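Local coordinates for protein 2-dehydropantoate 2-reductase (Porphyromonas gingivalis, PDB 2QYT) that probably catalyses the NADPH-dependent reduction of ketopantoate to pantoate, the second step in making (R)-pantoate for pantothenate biosynthesis, at residues A[16-29]-A[58-71]. Numbering follows the deposited sequence.
With EDO (1,2-ethanediol), chain G; SO4 (sulfate ion), chain C; SO4 (sulfate ion), chain E; SO4 (sulfate ion), chain B.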
loop_
_atom_site.group_PDB
_atom_site.type_symbol
_atom_site.label_atom_id
_atom_site.label_comp_id
_atom_site.label_asym_id
_atom_site.label_seq_id
_atom_site.Cartn_x
_atom_site.Cartn_y
_atom_site.Cartn_z
ATOM N N LEU A 16 9.939 3.312 6.321
ATOM C CA LEU A 16 9.555 4.733 6.369
ATOM C C LEU A 16 9.826 5.480 5.053
ATOM O O LEU A 16 10.455 6.527 5.069
ATOM C CB LEU A 16 10.257 5.512 7.505
ATOM C CG LEU A 16 9.766 5.704 8.929
ATOM C CD1 LEU A 16 10.582 6.825 9.581
ATOM C CD2 LEU A 16 8.263 5.904 9.186
ATOM N N GLY A 17 9.339 4.973 3.933
ATOM C CA GLY A 17 9.476 5.711 2.682
ATOM C C GLY A 17 8.266 6.639 2.602
ATOM O O GLY A 17 7.682 7.018 3.654
ATOM N N GLY A 18 7.853 6.998 1.386
ATOM C CA GLY A 18 6.770 7.956 1.243
ATOM C C GLY A 18 5.505 7.567 1.981
ATOM O O GLY A 18 4.911 8.368 2.703
ATOM N N VAL A 19 5.115 6.304 1.848
ATOM C CA VAL A 19 3.840 5.817 2.394
ATOM C C VAL A 19 3.966 5.619 3.925
ATOM O O VAL A 19 3.206 6.190 4.702
ATOM C CB VAL A 19 3.379 4.520 1.673
ATOM C CG1 VAL A 19 2.192 3.827 2.456
ATOM C CG2 VAL A 19 3.037 4.819 0.167
ATOM N N GLY A 20 4.946 4.854 4.370
ATOM C CA GLY A 20 5.099 4.657 5.825
ATOM C C GLY A 20 5.479 5.931 6.539
ATOM O O GLY A 20 5.042 6.181 7.664
ATOM N N GLY A 21 6.297 6.761 5.905
ATOM C CA GLY A 21 6.755 7.979 6.545
ATOM C C GLY A 21 5.644 8.994 6.683
ATOM O O GLY A 21 5.466 9.622 7.771
ATOM N N TYR A 22 4.866 9.179 5.616
ATOM C CA TYR A 22 3.708 10.017 5.725
ATOM C C TYR A 22 2.661 9.531 6.742
ATOM O O TYR A 22 2.199 10.314 7.552
ATOM C CB TYR A 22 3.023 10.226 4.363
ATOM C CG TYR A 22 1.859 11.152 4.537
ATOM C CD1 TYR A 22 2.074 12.535 4.666
ATOM C CD2 TYR A 22 0.553 10.659 4.703
ATOM C CE1 TYR A 22 1.027 13.415 4.851
ATOM C CE2 TYR A 22 -0.531 11.545 4.912
ATOM C CZ TYR A 22 -0.272 12.932 4.964
ATOM O OH TYR A 22 -1.285 13.849 5.150
ATOM N N TYR A 23 2.228 8.268 6.685
ATOM C CA TYR A 23 1.191 7.841 7.663
ATOM C C TYR A 23 1.761 7.703 9.054
ATOM O O TYR A 23 1.109 8.052 10.030
ATOM C CB TYR A 23 0.420 6.611 7.183
ATOM C CG TYR A 23 -0.373 6.918 5.931
ATOM C CD1 TYR A 23 -1.499 7.756 5.987
ATOM C CD2 TYR A 23 0.008 6.403 4.688
ATOM C CE1 TYR A 23 -2.238 8.063 4.864
ATOM C CE2 TYR A 23 -0.752 6.704 3.535
ATOM C CZ TYR A 23 -1.855 7.516 3.626
ATOM O OH TYR A 23 -2.595 7.773 2.500
ATOM N N GLY A 24 3.014 7.272 9.146
ATOM C CA GLY A 24 3.711 7.278 10.452
ATOM C C GLY A 24 3.853 8.669 11.066
ATOM O O GLY A 24 3.678 8.857 12.277
ATOM N N ALA A 25 4.151 9.669 10.227
ATOM C CA ALA A 25 4.244 11.046 10.702
ATOM C C ALA A 25 2.895 11.558 11.233
ATOM O O ALA A 25 2.836 12.185 12.288
ATOM C CB ALA A 25 4.776 11.964 9.578
HETATM N N MSE A 26 1.810 11.333 10.499
HETATM C CA MSE A 26 0.496 11.801 10.933
HETATM C C MSE A 26 0.113 11.126 12.236
HETATM O O MSE A 26 -0.412 11.790 13.158
HETATM C CB MSE A 26 -0.558 11.529 9.870
HETATM C CG MSE A 26 -0.312 12.291 8.541
HETATM SE SE MSE A 26 -0.487 14.255 8.779
HETATM C CE MSE A 26 -2.443 14.333 8.750
ATOM N N LEU A 27 0.350 9.822 12.321
ATOM C CA LEU A 27 0.084 9.120 13.598
ATOM C C LEU A 27 0.915 9.670 14.742
ATOM O O LEU A 27 0.375 9.888 15.845
ATOM C CB LEU A 27 0.296 7.591 13.469
ATOM C CG LEU A 27 -0.765 6.957 12.517
ATOM C CD1 LEU A 27 -0.312 5.506 12.096
ATOM C CD2 LEU A 27 -2.120 6.985 13.236
ATOM N N ALA A 28 2.222 9.867 14.527
ATOM C CA ALA A 28 3.082 10.442 15.593
ATOM C C ALA A 28 2.655 11.827 16.063
ATOM O O ALA A 28 2.816 12.164 17.222
ATOM C CB ALA A 28 4.532 10.494 15.110
ATOM N N LEU A 29 2.129 12.654 15.156
ATOM C CA LEU A 29 1.609 13.979 15.549
ATOM C C LEU A 29 0.476 13.863 16.532
ATOM O O LEU A 29 0.401 14.610 17.491
ATOM C CB LEU A 29 1.111 14.775 14.332
ATOM C CG LEU A 29 2.167 15.302 13.353
ATOM C CD1 LEU A 29 1.488 16.103 12.279
ATOM C CD2 LEU A 29 3.156 16.157 14.107
ATOM N N LEU A 58 10.838 12.934 11.943
ATOM C CA LEU A 58 10.747 12.829 10.497
ATOM C C LEU A 58 10.077 14.085 9.959
ATOM O O LEU A 58 8.990 14.471 10.417
ATOM C CB LEU A 58 9.904 11.592 10.084
ATOM C CG LEU A 58 9.611 11.372 8.591
ATOM C CD1 LEU A 58 10.880 11.196 7.762
ATOM C CD2 LEU A 58 8.699 10.148 8.438
ATOM N N ARG A 59 10.728 14.700 8.978
ATOM C CA ARG A 59 10.200 15.878 8.291
ATOM C C ARG A 59 9.317 15.547 7.071
ATOM O O ARG A 59 9.670 14.690 6.252
ATOM C CB ARG A 59 11.335 16.825 7.883
ATOM C CG ARG A 59 10.804 18.151 7.333
ATOM C CD ARG A 59 11.949 19.086 7.025
ATOM N NE ARG A 59 11.522 20.368 6.424
ATOM C CZ ARG A 59 12.363 21.282 5.946
ATOM N NH1 ARG A 59 13.686 21.066 6.003
ATOM N NH2 ARG A 59 11.876 22.415 5.420
ATOM N N VAL A 60 8.178 16.250 6.952
ATOM C CA VAL A 60 7.259 16.062 5.838
ATOM C C VAL A 60 6.928 17.434 5.221
ATOM O O VAL A 60 6.542 18.376 5.938
ATOM C CB VAL A 60 5.957 15.338 6.270
ATOM C CG1 VAL A 60 5.057 15.127 5.055
ATOM C CG2 VAL A 60 6.266 14.007 6.898
ATOM N N VAL A 61 7.169 17.546 3.917
ATOM C CA VAL A 61 6.846 18.744 3.141
ATOM C C VAL A 61 5.815 18.415 2.065
ATOM O O VAL A 61 5.894 17.407 1.376
ATOM C CB VAL A 61 8.114 19.516 2.571
ATOM C CG1 VAL A 61 9.115 19.856 3.670
ATOM C CG2 VAL A 61 8.837 18.720 1.438
ATOM N N THR A 62 4.839 19.308 1.897
ATOM C CA THR A 62 3.791 19.100 0.921
ATOM C C THR A 62 3.604 20.479 0.295
ATOM O O THR A 62 4.306 21.433 0.677
ATOM C CB THR A 62 2.464 18.544 1.583
ATOM O OG1 THR A 62 1.737 19.619 2.151
ATOM C CG2 THR A 62 2.724 17.505 2.730
ATOM N N PRO A 63 2.700 20.607 -0.677
ATOM C CA PRO A 63 2.495 21.966 -1.143
ATOM C C PRO A 63 2.125 23.005 -0.047
ATOM O O PRO A 63 2.513 24.196 -0.158
ATOM C CB PRO A 63 1.376 21.836 -2.213
ATOM C CG PRO A 63 1.419 20.431 -2.691
ATOM C CD PRO A 63 1.893 19.614 -1.415
ATOM N N SER A 64 1.351 22.580 0.952
ATOM C CA SER A 64 0.793 23.506 1.932
ATOM C C SER A 64 1.327 23.294 3.325
ATOM O O SER A 64 1.060 24.112 4.196
ATOM C CB SER A 64 -0.746 23.415 1.954
ATOM O OG SER A 64 -1.184 22.156 2.513
ATOM N N ARG A 65 2.110 22.229 3.559
ATOM C CA ARG A 65 2.576 21.900 4.902
ATOM C C ARG A 65 4.089 21.691 4.990
ATOM O O ARG A 65 4.725 21.293 4.036
ATOM C CB ARG A 65 1.848 20.622 5.461
ATOM C CG ARG A 65 0.334 20.838 5.720
ATOM C CD ARG A 65 -0.326 19.553 6.145
ATOM N NE ARG A 65 -0.488 18.663 5.010
ATOM C CZ ARG A 65 -0.610 17.338 5.086
ATOM N NH1 ARG A 65 -0.754 16.625 3.964
ATOM N NH2 ARG A 65 -0.622 16.741 6.263
ATOM N N ASP A 66 4.660 21.935 6.157
ATOM C CA ASP A 66 6.069 21.626 6.381
ATOM C C ASP A 66 6.167 21.363 7.855
ATOM O O ASP A 66 6.136 22.301 8.649
ATOM C CB ASP A 66 7.007 22.802 5.945
ATOM C CG ASP A 66 8.521 22.483 6.146
ATOM O OD1 ASP A 66 8.891 21.517 6.884
ATOM O OD2 ASP A 66 9.359 23.200 5.570
ATOM N N PHE A 67 6.295 20.097 8.231
ATOM C CA PHE A 67 6.260 19.721 9.639
ATOM C C PHE A 67 7.279 18.661 10.081
ATOM O O PHE A 67 7.745 17.862 9.279
ATOM C CB PHE A 67 4.816 19.377 10.137
ATOM C CG PHE A 67 4.196 18.162 9.482
ATOM C CD1 PHE A 67 3.432 18.289 8.316
ATOM C CD2 PHE A 67 4.367 16.902 10.029
ATOM C CE1 PHE A 67 2.882 17.148 7.694
ATOM C CE2 PHE A 67 3.806 15.774 9.466
ATOM C CZ PHE A 67 3.063 15.868 8.292
ATOM N N LEU A 68 7.590 18.646 11.389
ATOM C CA LEU A 68 8.448 17.628 11.949
ATOM C C LEU A 68 7.676 16.759 12.971
ATOM O O LEU A 68 7.249 17.259 13.998
ATOM C CB LEU A 68 9.700 18.292 12.584
ATOM C CG LEU A 68 10.784 17.434 13.257
ATOM C CD1 LEU A 68 11.603 16.685 12.184
ATOM C CD2 LEU A 68 11.709 18.356 14.095
ATOM N N ALA A 69 7.505 15.470 12.675
ATOM C CA ALA A 69 6.743 14.561 13.499
ATOM C C ALA A 69 7.746 13.794 14.362
ATOM O O ALA A 69 8.788 13.334 13.864
ATOM C CB ALA A 69 5.962 13.571 12.582
ATOM N N ARG A 70 7.457 13.698 15.661
ATOM C CA ARG A 70 8.358 13.028 16.574
ATOM C C ARG A 70 7.731 11.737 17.073
ATOM O O ARG A 70 6.675 11.756 17.689
ATOM C CB ARG A 70 8.712 13.947 17.744
ATOM C CG ARG A 70 9.258 15.308 17.276
ATOM C CD ARG A 70 9.387 16.262 18.463
ATOM N NE ARG A 70 9.936 17.567 18.111
ATOM C CZ ARG A 70 9.368 18.449 17.284
ATOM N NH1 ARG A 70 8.203 18.175 16.620
ATOM N NH2 ARG A 70 10.007 19.591 17.091
ATOM N N PRO A 71 8.399 10.599 16.812
ATOM C CA PRO A 71 7.776 9.333 17.187
ATOM C C PRO A 71 8.051 8.984 18.652
ATOM O O PRO A 71 8.938 9.561 19.278
ATOM C CB PRO A 71 8.507 8.325 16.291
ATOM C CG PRO A 71 9.938 8.871 16.232
ATOM C CD PRO A 71 9.779 10.412 16.285
HETATM C C1 EDO G . 6.464 3.224 1.754
HETATM O O1 EDO G . 7.105 3.398 3.019
HETATM C C2 EDO G . 7.303 3.791 0.607
HETATM O O2 EDO G . 6.400 4.329 -0.351
HETATM S S SO4 C . 13.704 3.020 5.615
HETATM O O1 SO4 C . 12.575 3.665 6.254
HETATM O O2 SO4 C . 13.701 3.488 4.226
HETATM O O3 SO4 C . 14.969 3.397 6.239
HETATM O O4 SO4 C . 13.469 1.562 5.674
HETATM S S SO4 E . 10.961 1.655 2.114
HETATM O O1 SO4 E . 11.964 2.697 2.281
HETATM O O2 SO4 E . 10.334 1.755 0.786
HETATM O O3 SO4 E . 11.635 0.374 2.331
HETATM O O4 SO4 E . 9.906 1.795 3.110
HETATM S S SO4 B . 9.592 5.873 -1.676
HETATM O O1 SO4 B . 8.196 6.211 -1.491
HETATM O O2 SO4 B . 9.828 5.988 -3.119
HETATM O O3 SO4 B . 10.484 6.741 -0.929
HETATM O O4 SO4 B . 9.819 4.510 -1.233
HETATM O O HOH W 1 5.004 14.605 16.649
HETATM O O HOH W 2 4.441 10.478 18.764
#
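Ala25 meets Ala69 where helix 18-29 lies across the hairpin of strands 58-61 and 66-69, and their CB atoms are 3.6 Å apart. The helix axis passes 8.0 Å from that of strand 66-69 at 73°, an approach that the small side chains of Ala25 and Ala69 permit. Ala25 CB also touches Val60 CG2 and, at the ring edge, Phe67 CE2. Packing is tightest at Gly21, whose CA sits 3.5 Å from Leu58 CD2; with CG anti to its backbone N (chi1 176°), Leu58 sends this methyl against the bare helix backbone. Leu16 CD1 approaches the same methyl tip to tip.

Toward the turn of the hairpin the contact becomes polar. Arg65 points NH1 and NH2 end-on at Tyr22 OH, donating over 3.1 Å and 3.2 Å respectively; the hydroxyl lies within 6° of the guanidinium plane, while the tyrosine ring stands nearly perpendicular to it. The bent chain of Met26, a selenomethionine, lays CG over one face of the Tyr22 ring and brings its selenium, SE, obliquely to Phe67, 3.9 Å from CZ, a Met-aromatic contact. On the solvent side, partly exposed Leu29 sets CD1 obliquely on Phe67, and near exposed Arg70 one water donates to both Ala28 O and Arg70 O, each at 2.8 Å.

The helix start carries Gly17 and Gly20 of a Rossmann-type GxGxxG pattern, and Gly18 N donates to a sulfate, consistent with a dinucleotide-binding turn. Asp157 salt-bridges Arg65 NH1, helping fix the guanidinium; its two bonds probably polarise Tyr22 OH, an effect the carboxylate may temper.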